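Local coordinates for protein ornithine carbamoyltransferase (Campylobacter jejuni subsp. jejuni, PDB 3TPF) that catalyses the reversible transfer of the carbamoyl group from carbamoyl phosphate to L-ornithine, giving L-citrulline and phosphate in arginine biosynthesis, at residues K82-V87 and L106-Y111; L133-E138 and F283-N288; V149-D154 and V217-T222. One frame throughout, in Å; residues are numbered along the deposited sequence.

In the fold
The three contacts follow the two-domain plan of the carbamoyltransferases. Interaction 1 comes first along the chain and pairs helices 81-91 and 102-111 within the carbamoyl phosphate-binding domain. Interaction 2 is where helices 126-138 and 279-302, the two interdomain helices that link the carbamoyl phosphate and ornithine domains in this family, pack together. Interaction 3, nested inside the loop that interaction 2 closes, pairs two strands of the second domain's parallel sheet. Centres of interactions 2 and 3 lie about 15 Å apart, with I136 CD1 3.9 Å from V217 CG1; the centre of interaction 1 is about 32 and 34 Å from theirs. Between subunits, helix 81-91 packs against helix 279-302 of a neighbouring copy.

Interaction 1: K82-V87 and L106-Y111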
ATOM      1  N   LYS B  82       8.766   3.182  21.511  1.00 65.02           N
ATOM      2  CA  LYS B  82       8.245   2.167  22.444  1.00 66.10           C
ATOM      3  C   LYS B  82       6.720   2.044  22.402  1.00 62.78           C
ATOM      4  O   LYS B  82       6.157   0.939  22.529  1.00 60.90           O
ATOM      5  CB  LYS B  82       8.713   2.397  23.894  1.00 74.01           C
ATOM      6  CG  LYS B  82       8.432   3.753  24.542  1.00 81.82           C
ATOM      7  CD  LYS B  82       8.868   3.736  26.027  1.00 87.30           C
ATOM      8  CE  LYS B  82       8.884   5.111  26.699  1.00 90.49           C
ATOM      9  NZ  LYS B  82       8.600   5.123  28.173  1.00 91.95           N
ATOM     10  N   ASP B  83       6.061   3.167  22.187  1.00 61.17           N
ATOM     11  CA  ASP B  83       4.597   3.163  22.025  1.00 61.18           C
ATOM     12  C   ASP B  83       4.151   2.485  20.774  1.00 59.13           C
ATOM     13  O   ASP B  83       3.231   1.658  20.775  1.00 60.17           O
ATOM     14  CB  ASP B  83       4.069   4.562  21.967  1.00 63.71           C
ATOM     15  CG  ASP B  83       4.101   5.236  23.287  1.00 66.67           C
ATOM     16  OD1 ASP B  83       4.419   4.540  24.278  1.00 67.67           O
ATOM     17  OD2 ASP B  83       3.808   6.440  23.348  1.00 67.94           O
ATOM     18  N   THR B  84       4.833   2.801  19.691  1.00 57.62           N
ATOM     19  CA  THR B  84       4.510   2.165  18.431  1.00 55.34           C
ATOM     20  C   THR B  84       4.765   0.678  18.575  1.00 52.47           C
ATOM     21  O   THR B  84       3.922  -0.143  18.229  1.00 51.93           O
ATOM     22  CB  THR B  84       5.323   2.743  17.292  1.00 56.02           C
ATOM     23  OG1 THR B  84       5.149   4.164  17.310  1.00 60.06           O
ATOM     24  CG2 THR B  84       4.879   2.167  15.942  1.00 54.05           C
ATOM     25  N   ALA B  85       5.923   0.352  19.115  1.00 50.42           N
ATOM     26  CA  ALA B  85       6.311  -1.024  19.268  1.00 49.11           C
ATOM     27  C   ALA B  85       5.291  -1.779  20.037  1.00 50.60           C
ATOM     28  O   ALA B  85       4.956  -2.928  19.709  1.00 49.92           O
ATOM     29  CB  ALA B  85       7.619  -1.116  19.954  1.00 50.42           C
ATOM     30  N   ARG B  86       4.745  -1.152  21.067  1.00 54.12           N
ATOM     31  CA  ARG B  86       3.824  -1.897  21.979  1.00 55.10           C
ATOM     32  C   ARG B  86       2.434  -2.065  21.401  1.00 53.42           C
ATOM     33  O   ARG B  86       1.673  -2.877  21.888  1.00 52.39           O
ATOM     34  CB  ARG B  86       3.721  -1.255  23.317  1.00 58.53           C
ATOM     35  CG  ARG B  86       4.890  -1.579  24.207  1.00 60.10           C
ATOM     36  CD  ARG B  86       4.771  -0.884  25.551  1.00 63.19           C
ATOM     37  NE  ARG B  86       5.090   0.526  25.471  1.00 66.21           N
ATOM     38  CZ  ARG B  86       5.194   1.307  26.537  1.00 72.70           C
ATOM     39  NH1 ARG B  86       5.034   0.793  27.755  1.00 75.38           N
ATOM     40  NH2 ARG B  86       5.464   2.608  26.406  1.00 75.60           N
ATOM     41  N   VAL B  87       2.137  -1.318  20.342  1.00 51.68           N
ATOM     42  CA  VAL B  87       0.936  -1.600  19.539  1.00 50.71           C
ATOM     43  C   VAL B  87       1.231  -2.566  18.387  1.00 48.24           C
ATOM     44  O   VAL B  87       0.688  -3.653  18.338  1.00 49.98           O
ATOM     45  CB  VAL B  87       0.269  -0.341  18.900  1.00 51.11           C
ATOM     46  CG1 VAL B  87      -0.939  -0.796  18.088  1.00 49.81           C
ATOM     47  CG2 VAL B  87      -0.165   0.699  19.910  1.00 52.83           C
ATOM     48  N   LEU B 106      16.738  -1.245  17.714  1.00 52.40           N
ATOM     49  CA  LEU B 106      17.033  -1.872  19.007  1.00 54.07           C
ATOM     50  C   LEU B 106      15.917  -1.493  19.973  1.00 57.12           C
ATOM     51  O   LEU B 106      15.333  -2.310  20.677  1.00 59.96           O
ATOM     52  CB  LEU B 106      18.407  -1.436  19.526  1.00 55.29           C
ATOM     53  CG  LEU B 106      19.658  -2.057  18.870  1.00 54.09           C
ATOM     54  CD1 LEU B 106      20.869  -1.289  19.354  1.00 56.19           C
ATOM     55  CD2 LEU B 106      19.936  -3.528  19.195  1.00 51.92           C
ATOM     56  N   GLU B 107      15.592  -0.211  19.964  1.00 59.85           N
ATOM     57  CA  GLU B 107      14.560   0.346  20.848  1.00 58.64           C
ATOM     58  C   GLU B 107      13.196  -0.312  20.578  1.00 55.09           C
ATOM     59  O   GLU B 107      12.456  -0.612  21.491  1.00 56.43           O
ATOM     60  CB  GLU B 107      14.451   1.865  20.654  1.00 59.87           C
ATOM     61  CG  GLU B 107      13.279   2.521  21.373  1.00 61.54           C
ATOM     62  CD  GLU B 107      13.444   2.676  22.899  1.00 65.57           C
ATOM     63  OE1 GLU B 107      14.498   2.266  23.491  1.00 67.72           O
ATOM     64  OE2 GLU B 107      12.489   3.233  23.505  1.00 67.48           O
ATOM     65  N   PHE B 108      12.875  -0.509  19.317  1.00 50.49           N
ATOM     66  CA  PHE B 108      11.633  -1.204  18.956  1.00 47.78           C
ATOM     67  C   PHE B 108      11.640  -2.657  19.443  1.00 46.55           C
ATOM     68  O   PHE B 108      10.676  -3.112  20.022  1.00 46.96           O
ATOM     69  CB  PHE B 108      11.450  -1.181  17.447  1.00 44.68           C
ATOM     70  CG  PHE B 108      10.066  -1.509  16.996  1.00 42.72           C
ATOM     71  CD1 PHE B 108       9.621  -2.848  16.989  1.00 40.79           C
ATOM     72  CD2 PHE B 108       9.232  -0.516  16.502  1.00 41.76           C
ATOM     73  CE1 PHE B 108       8.369  -3.156  16.529  1.00 39.36           C
ATOM     74  CE2 PHE B 108       7.998  -0.832  16.008  1.00 41.05           C
ATOM     75  CZ  PHE B 108       7.564  -2.159  16.016  1.00 39.88           C
ATOM     76  N   ALA B 109      12.732  -3.376  19.175  1.00 46.73           N
ATOM     77  CA  ALA B 109      12.870  -4.837  19.528  1.00 47.32           C
ATOM     78  C   ALA B 109      12.694  -4.999  21.008  1.00 49.93           C
ATOM     79  O   ALA B 109      12.082  -5.947  21.504  1.00 50.97           O
ATOM     80  CB  ALA B 109      14.218  -5.380  19.120  1.00 44.42           C
ATOM     81  N   ARG B 110      13.208  -4.001  21.691  1.00 52.17           N
ATOM     82  CA  ARG B 110      13.212  -3.977  23.124  1.00 57.38           C
ATOM     83  C   ARG B 110      11.780  -4.029  23.636  1.00 57.96           C
ATOM     84  O   ARG B 110      11.521  -4.604  24.674  1.00 63.89           O
ATOM     85  CB  ARG B 110      13.888  -2.691  23.560  1.00 62.40           C
ATOM     86  CG  ARG B 110      14.596  -2.567  24.885  1.00 67.94           C
ATOM     87  CD  ARG B 110      15.427  -1.242  24.711  1.00 73.68           C
ATOM     88  NE  ARG B 110      16.793  -1.458  24.238  1.00 78.61           N
ATOM     89  CZ  ARG B 110      17.565  -0.522  23.659  1.00 84.88           C
ATOM     90  NH1 ARG B 110      17.106   0.725  23.468  1.00 87.76           N
ATOM     91  NH2 ARG B 110      18.820  -0.826  23.269  1.00 82.43           N
ATOM     92  N   TYR B 111      10.843  -3.417  22.926  1.00 55.28           N
ATOM     93  CA  TYR B 111       9.424  -3.390  23.340  1.00 54.88           C
ATOM     94  C   TYR B 111       8.474  -4.241  22.475  1.00 53.01           C
ATOM     95  O   TYR B 111       7.256  -4.145  22.643  1.00 55.84           O
ATOM     96  CB  TYR B 111       8.926  -1.940  23.348  1.00 56.00           C
ATOM     97  CG  TYR B 111       9.510  -1.126  24.455  1.00 59.45           C
ATOM     98  CD1 TYR B 111       9.008  -1.211  25.748  1.00 60.94           C
ATOM     99  CD2 TYR B 111      10.589  -0.286  24.228  1.00 60.47           C
ATOM    100  CE1 TYR B 111       9.562  -0.467  26.772  1.00 63.73           C
ATOM    101  CE2 TYR B 111      11.129   0.467  25.245  1.00 64.14           C
ATOM    102  CZ  TYR B 111      10.617   0.386  26.515  1.00 65.42           C
ATOM    103  OH  TYR B 111      11.192   1.172  27.525  1.00 70.77           O
TER
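The F108 ring carries A85 CB over the centre of one face, and the Y111 ring takes K82 CB on one of its faces, offset toward the rim, while the carboxylate carbon of E107 lies in plane at its edge. A85 makes a CH-pi contact with CB 3.7 Å from the F108 ring centroid and only 5° off the normal. F108 holds CG anti to its backbone N (chi1 -164°), which sets one face of the ring against A85; T84 CG2 approaches it obliquely. K82 makes the second CH-pi contact, its CB 3.5 Å from the centroid of the Y111 ring, and its extended chain then runs alongside Y111, with K82 CD 3.8 Å from Y111 OH. A85 CB also meets Y111 CB at 3.7 Å, so one methyl touches both aromatic residues. R86 lies beside Y111, its CG 3.8 Å from Y111 O and Y111 CD1 over one face of the guanidinium. R86 NE and R86 N grip K82 O from opposite faces of its plane, fixing the start of the arginine chain beside Y111. The helix axes approach to 8.2 Å at a crossing angle of -44°. Inward, F108 packs on V95, M97 and V116 of the domain's parallel sheet. Outward, E276 of the second subunit is the main partner of R86, whose salt bridge to D83 holds only a weak hydrogen bond; E276 also pairs with K82, and R266 of that subunit with D83. No hydrogen bond joins the two helices: mainly aliphatic carbon on aromatic faces makes the contact, while the charged ends of K82, D83 and R86 serve the trimer interface.

Interaction 2: L133-E138 and F283-N288; sequences LFTIKE and FEEARN
N288 ND2 gives its two N-H groups to helix 133-138, one to T135 OG1 at 2.9 Å and the other to E138 OE2 at 3.0 Å. The bond to T135 is almost straight (178°) and lies in the amide plane; E138 OE2 is met from above its carboxylate plane. T135 has OG1 anti to its carbonyl carbon (chi1 -62°), where it also bonds to G131 O in its own helix and passes 3.5 Å from E285 CA. The F134 ring crosses N288 at about a right angle and turns its edge, at CD2, to N288 ND2, with ring and amide planes 70° apart. K27 of helix 13-28 brings its ammonium group, NZ, among the acceptors: it bonds to N288 OD1 and forms salt bridges with E138 OE1 and E284 OE2. The axes approach to 9.3 Å. E285 turns its carboxylate the other way, to H260 N and, weakly, to Q128, predicted to bind carbamoyl phosphate. E138 OE2 and E284 OE2 stand 3.7 Å apart and would repel each other if both are charged; K27, paired with both carboxylates, probably offsets this. With the buried N288 amide bonded at both ends, this makes a polar contact between the two interdomain helices, joined by K27.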
ATOM      1  N   LEU B 133      25.313 -14.727   0.085  1.00 38.21           N
ATOM      2  CA  LEU B 133      25.778 -16.080   0.483  1.00 39.92           C
ATOM      3  C   LEU B 133      25.088 -17.177  -0.283  1.00 40.37           C
ATOM      4  O   LEU B 133      25.713 -18.062  -0.869  1.00 41.60           O
ATOM      5  CB  LEU B 133      25.484 -16.282   1.953  1.00 39.73           C
ATOM      6  CG  LEU B 133      26.539 -16.891   2.827  1.00 42.07           C
ATOM      7  CD1 LEU B 133      27.923 -16.416   2.465  1.00 43.86           C
ATOM      8  CD2 LEU B 133      26.226 -16.413   4.231  1.00 41.21           C
ATOM      9  N   PHE B 134      23.767 -17.078  -0.328  1.00 39.76           N
ATOM     10  CA  PHE B 134      22.932 -18.080  -1.041  1.00 40.03           C
ATOM     11  C   PHE B 134      23.452 -18.207  -2.442  1.00 40.31           C
ATOM     12  O   PHE B 134      23.508 -19.318  -3.034  1.00 41.69           O
ATOM     13  CB  PHE B 134      21.486 -17.575  -1.101  1.00 39.52           C
ATOM     14  CG  PHE B 134      20.547 -18.472  -1.842  1.00 40.12           C
ATOM     15  CD1 PHE B 134      19.870 -19.459  -1.177  1.00 41.58           C
ATOM     16  CD2 PHE B 134      20.308 -18.307  -3.170  1.00 40.30           C
ATOM     17  CE1 PHE B 134      19.017 -20.328  -1.853  1.00 43.36           C
ATOM     18  CE2 PHE B 134      19.470 -19.192  -3.867  1.00 42.35           C
ATOM     19  CZ  PHE B 134      18.809 -20.189  -3.205  1.00 42.67           C
ATOM     20  N   THR B 135      23.798 -17.038  -2.976  1.00 37.94           N
ATOM     21  CA  THR B 135      24.148 -16.930  -4.397  1.00 38.56           C
ATOM     22  C   THR B 135      25.509 -17.526  -4.691  1.00 40.23           C
ATOM     23  O   THR B 135      25.702 -18.226  -5.660  1.00 40.29           O
ATOM     24  CB  THR B 135      24.093 -15.489  -4.888  1.00 36.94           C
ATOM     25  OG1 THR B 135      22.746 -15.009  -4.744  1.00 35.11           O
ATOM     26  CG2 THR B 135      24.463 -15.491  -6.330  1.00 37.03           C
ATOM     27  N   ILE B 136      26.416 -17.261  -3.773  1.00 41.02           N
ATOM     28  CA  ILE B 136      27.742 -17.841  -3.810  1.00 43.69           C
ATOM     29  C   ILE B 136      27.681 -19.378  -3.800  1.00 45.82           C
ATOM     30  O   ILE B 136      28.373 -20.049  -4.545  1.00 46.85           O
ATOM     31  CB  ILE B 136      28.585 -17.373  -2.618  1.00 44.02           C
ATOM     32  CG1 ILE B 136      28.898 -15.874  -2.754  1.00 42.87           C
ATOM     33  CG2 ILE B 136      29.856 -18.188  -2.558  1.00 46.27           C
ATOM     34  CD1 ILE B 136      29.441 -15.283  -1.494  1.00 42.53           C
ATOM     35  N   LYS B 137      26.779 -19.905  -3.006  1.00 46.55           N
ATOM     36  CA  LYS B 137      26.606 -21.338  -2.925  1.00 50.15           C
ATOM     37  C   LYS B 137      26.018 -21.882  -4.224  1.00 51.23           C
ATOM     38  O   LYS B 137      26.409 -22.925  -4.717  1.00 52.19           O
ATOM     39  CB  LYS B 137      25.745 -21.666  -1.711  1.00 52.75           C
ATOM     40  CG  LYS B 137      25.503 -23.126  -1.420  1.00 59.23           C
ATOM     41  CD  LYS B 137      25.116 -23.352   0.064  1.00 63.51           C
ATOM     42  CE  LYS B 137      25.007 -24.872   0.421  1.00 71.37           C
ATOM     43  NZ  LYS B 137      23.688 -25.576   0.194  1.00 75.07           N
ATOM     44  N   GLU B 138      25.082 -21.143  -4.795  1.00 51.12           N
ATOM     45  CA  GLU B 138      24.455 -21.553  -6.067  1.00 52.16           C
ATOM     46  C   GLU B 138      25.408 -21.543  -7.234  1.00 51.23           C
ATOM     47  O   GLU B 138      25.268 -22.307  -8.175  1.00 52.52           O
ATOM     48  CB  GLU B 138      23.287 -20.637  -6.430  1.00 55.21           C
ATOM     49  CG  GLU B 138      21.893 -21.278  -6.393  1.00 57.55           C
ATOM     50  CD  GLU B 138      20.839 -20.412  -7.099  1.00 62.27           C
ATOM     51  OE1 GLU B 138      19.828 -21.059  -7.468  1.00 73.14           O
ATOM     52  OE2 GLU B 138      21.003 -19.128  -7.291  1.00 55.01           O
ATOM     53  N   PHE B 283      21.640 -10.460 -11.122  1.00 39.42           N
ATOM     54  CA  PHE B 283      20.198 -10.399 -11.007  1.00 41.30           C
ATOM     55  C   PHE B 283      19.639 -11.633 -10.339  1.00 41.79           C
ATOM     56  O   PHE B 283      18.534 -11.575  -9.859  1.00 41.44           O
ATOM     57  CB  PHE B 283      19.473 -10.107 -12.370  1.00 43.55           C
ATOM     58  CG  PHE B 283      19.704  -8.719 -12.875  1.00 45.16           C
ATOM     59  CD1 PHE B 283      19.236  -7.635 -12.184  1.00 45.31           C
ATOM     60  CD2 PHE B 283      20.481  -8.496 -13.986  1.00 48.72           C
ATOM     61  CE1 PHE B 283      19.506  -6.330 -12.588  1.00 47.53           C
ATOM     62  CE2 PHE B 283      20.730  -7.202 -14.429  1.00 50.54           C
ATOM     63  CZ  PHE B 283      20.232  -6.113 -13.727  1.00 49.91           C
ATOM     64  N   GLU B 284      20.344 -12.759 -10.375  1.00 43.68           N
ATOM     65  CA  GLU B 284      19.919 -13.880  -9.571  1.00 45.24           C
ATOM     66  C   GLU B 284      20.087 -13.459  -8.078  1.00 42.16           C
ATOM     67  O   GLU B 284      19.242 -13.717  -7.210  1.00 38.86           O
ATOM     68  CB  GLU B 284      20.708 -15.140  -9.904  1.00 52.49           C
ATOM     69  CG  GLU B 284      19.961 -16.172 -10.758  1.00 62.16           C
ATOM     70  CD  GLU B 284      18.610 -16.639 -10.128  1.00 72.36           C
ATOM     71  OE1 GLU B 284      17.608 -16.863 -10.888  1.00 80.53           O
ATOM     72  OE2 GLU B 284      18.530 -16.806  -8.861  1.00 77.88           O
ATOM     73  N   GLU B 285      21.173 -12.741  -7.828  1.00 40.68           N
ATOM     74  CA  GLU B 285      21.500 -12.262  -6.505  1.00 39.63           C
ATOM     75  C   GLU B 285      20.259 -11.509  -6.029  1.00 38.96           C
ATOM     76  O   GLU B 285      19.734 -11.825  -5.002  1.00 37.62           O
ATOM     77  CB  GLU B 285      22.748 -11.352  -6.501  1.00 40.41           C
ATOM     78  CG  GLU B 285      23.159 -10.754  -5.139  1.00 39.09           C
ATOM     79  CD  GLU B 285      24.232  -9.630  -5.195  1.00 39.14           C
ATOM     80  OE1 GLU B 285      24.688  -9.396  -6.332  1.00 39.47           O
ATOM     81  OE2 GLU B 285      24.597  -9.017  -4.109  1.00 37.12           O
ATOM     82  N   ALA B 286      19.833 -10.502  -6.798  1.00 39.75           N
ATOM     83  CA  ALA B 286      18.631  -9.677  -6.543  1.00 39.01           C
ATOM     84  C   ALA B 286      17.406 -10.482  -6.132  1.00 40.75           C
ATOM     85  O   ALA B 286      16.766 -10.309  -5.117  1.00 40.15           O
ATOM     86  CB  ALA B 286      18.312  -8.984  -7.850  1.00 38.96           C
ATOM     87  N   ARG B 287      17.112 -11.432  -6.963  1.00 44.98           N
ATOM     88  CA  ARG B 287      15.984 -12.271  -6.773  1.00 46.40           C
ATOM     89  C   ARG B 287      16.161 -13.192  -5.601  1.00 43.65           C
ATOM     90  O   ARG B 287      15.204 -13.562  -4.959  1.00 44.19           O
ATOM     91  CB  ARG B 287      15.840 -13.088  -8.034  1.00 56.55           C
ATOM     92  CG  ARG B 287      14.657 -14.003  -8.079  1.00 66.75           C
ATOM     93  CD  ARG B 287      14.882 -14.906  -9.254  1.00 74.84           C
ATOM     94  NE  ARG B 287      13.647 -15.492  -9.746  1.00 84.78           N
ATOM     95  CZ  ARG B 287      13.575 -16.720 -10.252  1.00 96.59           C
ATOM     96  NH1 ARG B 287      14.672 -17.505 -10.293  1.00 97.48           N
ATOM     97  NH2 ARG B 287      12.404 -17.183 -10.691  1.00105.64           N
ATOM     98  N   ASN B 288      17.379 -13.626  -5.341  1.00 41.95           N
ATOM     99  CA  ASN B 288      17.615 -14.682  -4.319  1.00 40.10           C
ATOM    100  C   ASN B 288      17.384 -14.171  -2.845  1.00 38.08           C
ATOM    101  O   ASN B 288      17.211 -14.913  -1.936  1.00 37.54           O
ATOM    102  CB  ASN B 288      19.040 -15.212  -4.428  1.00 40.85           C
ATOM    103  CG  ASN B 288      19.235 -16.314  -5.457  1.00 41.23           C
ATOM    104  OD1 ASN B 288      18.284 -16.914  -5.903  1.00 42.39           O
ATOM    105  ND2 ASN B 288      20.505 -16.580  -5.838  1.00 40.81           N
TER

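Interaction 3: V149-D154 and V217-T222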
ATOM      1  N   VAL B 149      36.711 -14.376  -0.697  1.00 55.00           N
ATOM      2  CA  VAL B 149      35.943 -13.170  -1.058  1.00 52.95           C
ATOM      3  C   VAL B 149      36.675 -11.842  -0.941  1.00 53.90           C
ATOM      4  O   VAL B 149      37.413 -11.602  -0.026  1.00 55.81           O
ATOM      5  CB  VAL B 149      34.730 -13.013  -0.142  1.00 50.36           C
ATOM      6  CG1 VAL B 149      34.077 -11.680  -0.415  1.00 48.87           C
ATOM      7  CG2 VAL B 149      33.774 -14.163  -0.353  1.00 48.69           C
ATOM      8  N   ALA B 150      36.429 -10.976  -1.888  1.00 53.64           N
ATOM      9  CA  ALA B 150      36.951  -9.619  -1.848  1.00 55.29           C
ATOM     10  C   ALA B 150      35.812  -8.655  -1.738  1.00 53.72           C
ATOM     11  O   ALA B 150      34.887  -8.686  -2.545  1.00 52.59           O
ATOM     12  CB  ALA B 150      37.714  -9.308  -3.121  1.00 57.10           C
ATOM     13  N   PHE B 151      35.890  -7.737  -0.802  1.00 54.59           N
ATOM     14  CA  PHE B 151      34.897  -6.664  -0.757  1.00 53.31           C
ATOM     15  C   PHE B 151      35.545  -5.349  -1.074  1.00 56.18           C
ATOM     16  O   PHE B 151      36.486  -4.953  -0.407  1.00 58.09           O
ATOM     17  CB  PHE B 151      34.240  -6.549   0.602  1.00 51.42           C
ATOM     18  CG  PHE B 151      33.263  -5.420   0.675  1.00 50.44           C
ATOM     19  CD1 PHE B 151      31.913  -5.642   0.465  1.00 47.84           C
ATOM     20  CD2 PHE B 151      33.692  -4.126   0.900  1.00 52.57           C
ATOM     21  CE1 PHE B 151      31.011  -4.620   0.518  1.00 47.22           C
ATOM     22  CE2 PHE B 151      32.796  -3.087   0.958  1.00 51.62           C
ATOM     23  CZ  PHE B 151      31.461  -3.333   0.767  1.00 49.56           C
ATOM     24  N   ILE B 152      35.047  -4.672  -2.097  1.00 56.77           N
ATOM     25  CA  ILE B 152      35.631  -3.374  -2.489  1.00 60.48           C
ATOM     26  C   ILE B 152      34.628  -2.241  -2.409  1.00 60.08           C
ATOM     27  O   ILE B 152      33.595  -2.280  -3.069  1.00 56.90           O
ATOM     28  CB  ILE B 152      36.167  -3.352  -3.913  1.00 62.16           C
ATOM     29  CG1 ILE B 152      37.439  -4.182  -4.054  1.00 65.09           C
ATOM     30  CG2 ILE B 152      36.488  -1.909  -4.230  1.00 65.03           C
ATOM     31  CD1 ILE B 152      37.176  -5.678  -4.028  1.00 63.84           C
ATOM     32  N   GLY B 153      34.943  -1.239  -1.589  1.00 62.77           N
ATOM     33  CA  GLY B 153      34.006  -0.138  -1.390  1.00 63.17           C
ATOM     34  C   GLY B 153      34.146   0.725  -0.168  1.00 64.02           C
ATOM     35  O   GLY B 153      35.204   0.864   0.363  1.00 66.58           O
ATOM     36  N   ASP B 154      33.027   1.303   0.245  1.00 63.60           N
ATOM     37  CA  ASP B 154      32.958   2.159   1.426  1.00 66.04           C
ATOM     38  C   ASP B 154      33.037   1.307   2.713  1.00 65.35           C
ATOM     39  O   ASP B 154      32.854   0.091   2.681  1.00 62.05           O
ATOM     40  CB  ASP B 154      31.634   2.958   1.425  1.00 65.32           C
ATOM     41  CG  ASP B 154      31.641   4.168   2.370  1.00 67.61           C
ATOM     42  OD1 ASP B 154      32.690   4.536   2.945  1.00 70.61           O
ATOM     43  OD2 ASP B 154      30.543   4.733   2.575  1.00 66.78           O
ATOM     44  N   VAL B 217      35.115 -14.434  -5.590  1.00 49.39           N
ATOM     45  CA  VAL B 217      33.902 -13.649  -5.397  1.00 47.25           C
ATOM     46  C   VAL B 217      34.309 -12.199  -5.145  1.00 47.95           C
ATOM     47  O   VAL B 217      35.052 -11.917  -4.201  1.00 48.28           O
ATOM     48  CB  VAL B 217      33.027 -14.211  -4.234  1.00 45.38           C
ATOM     49  CG1 VAL B 217      31.690 -13.501  -4.150  1.00 42.58           C
ATOM     50  CG2 VAL B 217      32.775 -15.705  -4.411  1.00 45.69           C
ATOM     51  N   VAL B 218      33.869 -11.304  -6.044  1.00 47.94           N
ATOM     52  CA  VAL B 218      34.144  -9.877  -5.890  1.00 49.01           C
ATOM     53  C   VAL B 218      32.867  -9.152  -5.632  1.00 48.15           C
ATOM     54  O   VAL B 218      31.876  -9.303  -6.339  1.00 47.56           O
ATOM     55  CB  VAL B 218      34.793  -9.242  -7.128  1.00 50.64           C
ATOM     56  CG1 VAL B 218      35.041  -7.752  -6.925  1.00 50.97           C
ATOM     57  CG2 VAL B 218      36.079  -9.948  -7.535  1.00 52.39           C
ATOM     58  N   ILE B 219      32.865  -8.400  -4.550  1.00 49.61           N
ATOM     59  CA  ILE B 219      31.651  -7.717  -4.118  1.00 48.71           C
ATOM     60  C   ILE B 219      31.892  -6.249  -4.067  1.00 51.51           C
ATOM     61  O   ILE B 219      32.880  -5.806  -3.482  1.00 53.67           O
ATOM     62  CB  ILE B 219      31.252  -8.142  -2.707  1.00 47.97           C
ATOM     63  CG1 ILE B 219      31.081  -9.690  -2.664  1.00 47.65           C
ATOM     64  CG2 ILE B 219      30.051  -7.334  -2.270  1.00 45.21           C
ATOM     65  CD1 ILE B 219      30.531 -10.207  -1.362  1.00 46.46           C
ATOM     66  N   THR B 220      30.979  -5.485  -4.637  1.00 52.18           N
ATOM     67  CA  THR B 220      31.116  -4.060  -4.565  1.00 54.91           C
ATOM     68  C   THR B 220      29.786  -3.441  -4.312  1.00 56.02           C
ATOM     69  O   THR B 220      28.756  -4.106  -4.316  1.00 55.08           O
ATOM     70  CB  THR B 220      31.740  -3.488  -5.828  1.00 57.58           C
ATOM     71  OG1 THR B 220      32.179  -2.156  -5.574  1.00 60.88           O
ATOM     72  CG2 THR B 220      30.782  -3.489  -6.942  1.00 55.75           C
ATOM     73  N   ASP B 221      29.805  -2.149  -4.062  1.00 61.17           N
ATOM     74  CA  ASP B 221      28.585  -1.411  -3.720  1.00 65.69           C
ATOM     75  C   ASP B 221      28.745   0.067  -4.015  1.00 70.40           C
ATOM     76  O   ASP B 221      29.871   0.582  -4.167  1.00 78.75           O
ATOM     77  CB  ASP B 221      28.273  -1.599  -2.234  1.00 70.32           C
ATOM     78  CG  ASP B 221      26.855  -1.125  -1.834  1.00 74.52           C
ATOM     79  OD1 ASP B 221      25.981  -0.860  -2.713  1.00 79.08           O
ATOM     80  OD2 ASP B 221      26.620  -1.035  -0.609  1.00 74.90           O
ATOM     81  N   THR B 222      27.621   0.762  -4.070  1.00 70.26           N
ATOM     82  CA  THR B 222      27.629   2.215  -4.318  1.00 73.74           C
ATOM     83  C   THR B 222      28.528   2.896  -3.322  1.00 73.77           C
ATOM     84  O   THR B 222      28.683   2.457  -2.201  1.00 72.41           O
ATOM     85  CB  THR B 222      26.243   2.854  -4.129  1.00 73.44           C
ATOM     86  OG1 THR B 222      26.067   3.123  -2.758  1.00 69.76           O
ATOM     87  CG2 THR B 222      25.088   1.888  -4.523  1.00 76.38           C
TER
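Strands 149-152 and 217-220 run parallel, V149 level with V217 and F151 with I219, and their backbones are joined by A150 N to V217 O, I219 N to A150 O and I152 N to I219 O, all 2.8 to 2.9 Å and nearly linear at the carbonyl. Beyond these backbone bonds, T220 OG1, anti to its backbone N (chi1 -165°), donates to I152 O at 2.9 Å, tilted from the carbonyl plane. On one face of the sheet I219 sits between V149 and F151. Its CG2 meets F151 CD1 at 3.7 Å, obliquely to the ring, and its CD1 reaches V149 CG1 at 4.0 Å. On the other face I152 CD1 rests against V218 CG1. G153 adopts backbone angles (160/-153°) that call for glycine: a CB there would be jammed against I152 O and crowded by F151 CE2. D221, next after T220 and predicted to bind L-ornithine, touches C261, predicted to bind carbamoyl phosphate, as expected for a Rossmann-like sheet with its active site at the C-terminal ends of its parallel strands. Helix 157-169 covers the face of F151 and I219 through M158, C159 and W162, while strand 172-176 extends the sheet beyond 148-152 and strand 257-260 beyond 217-220.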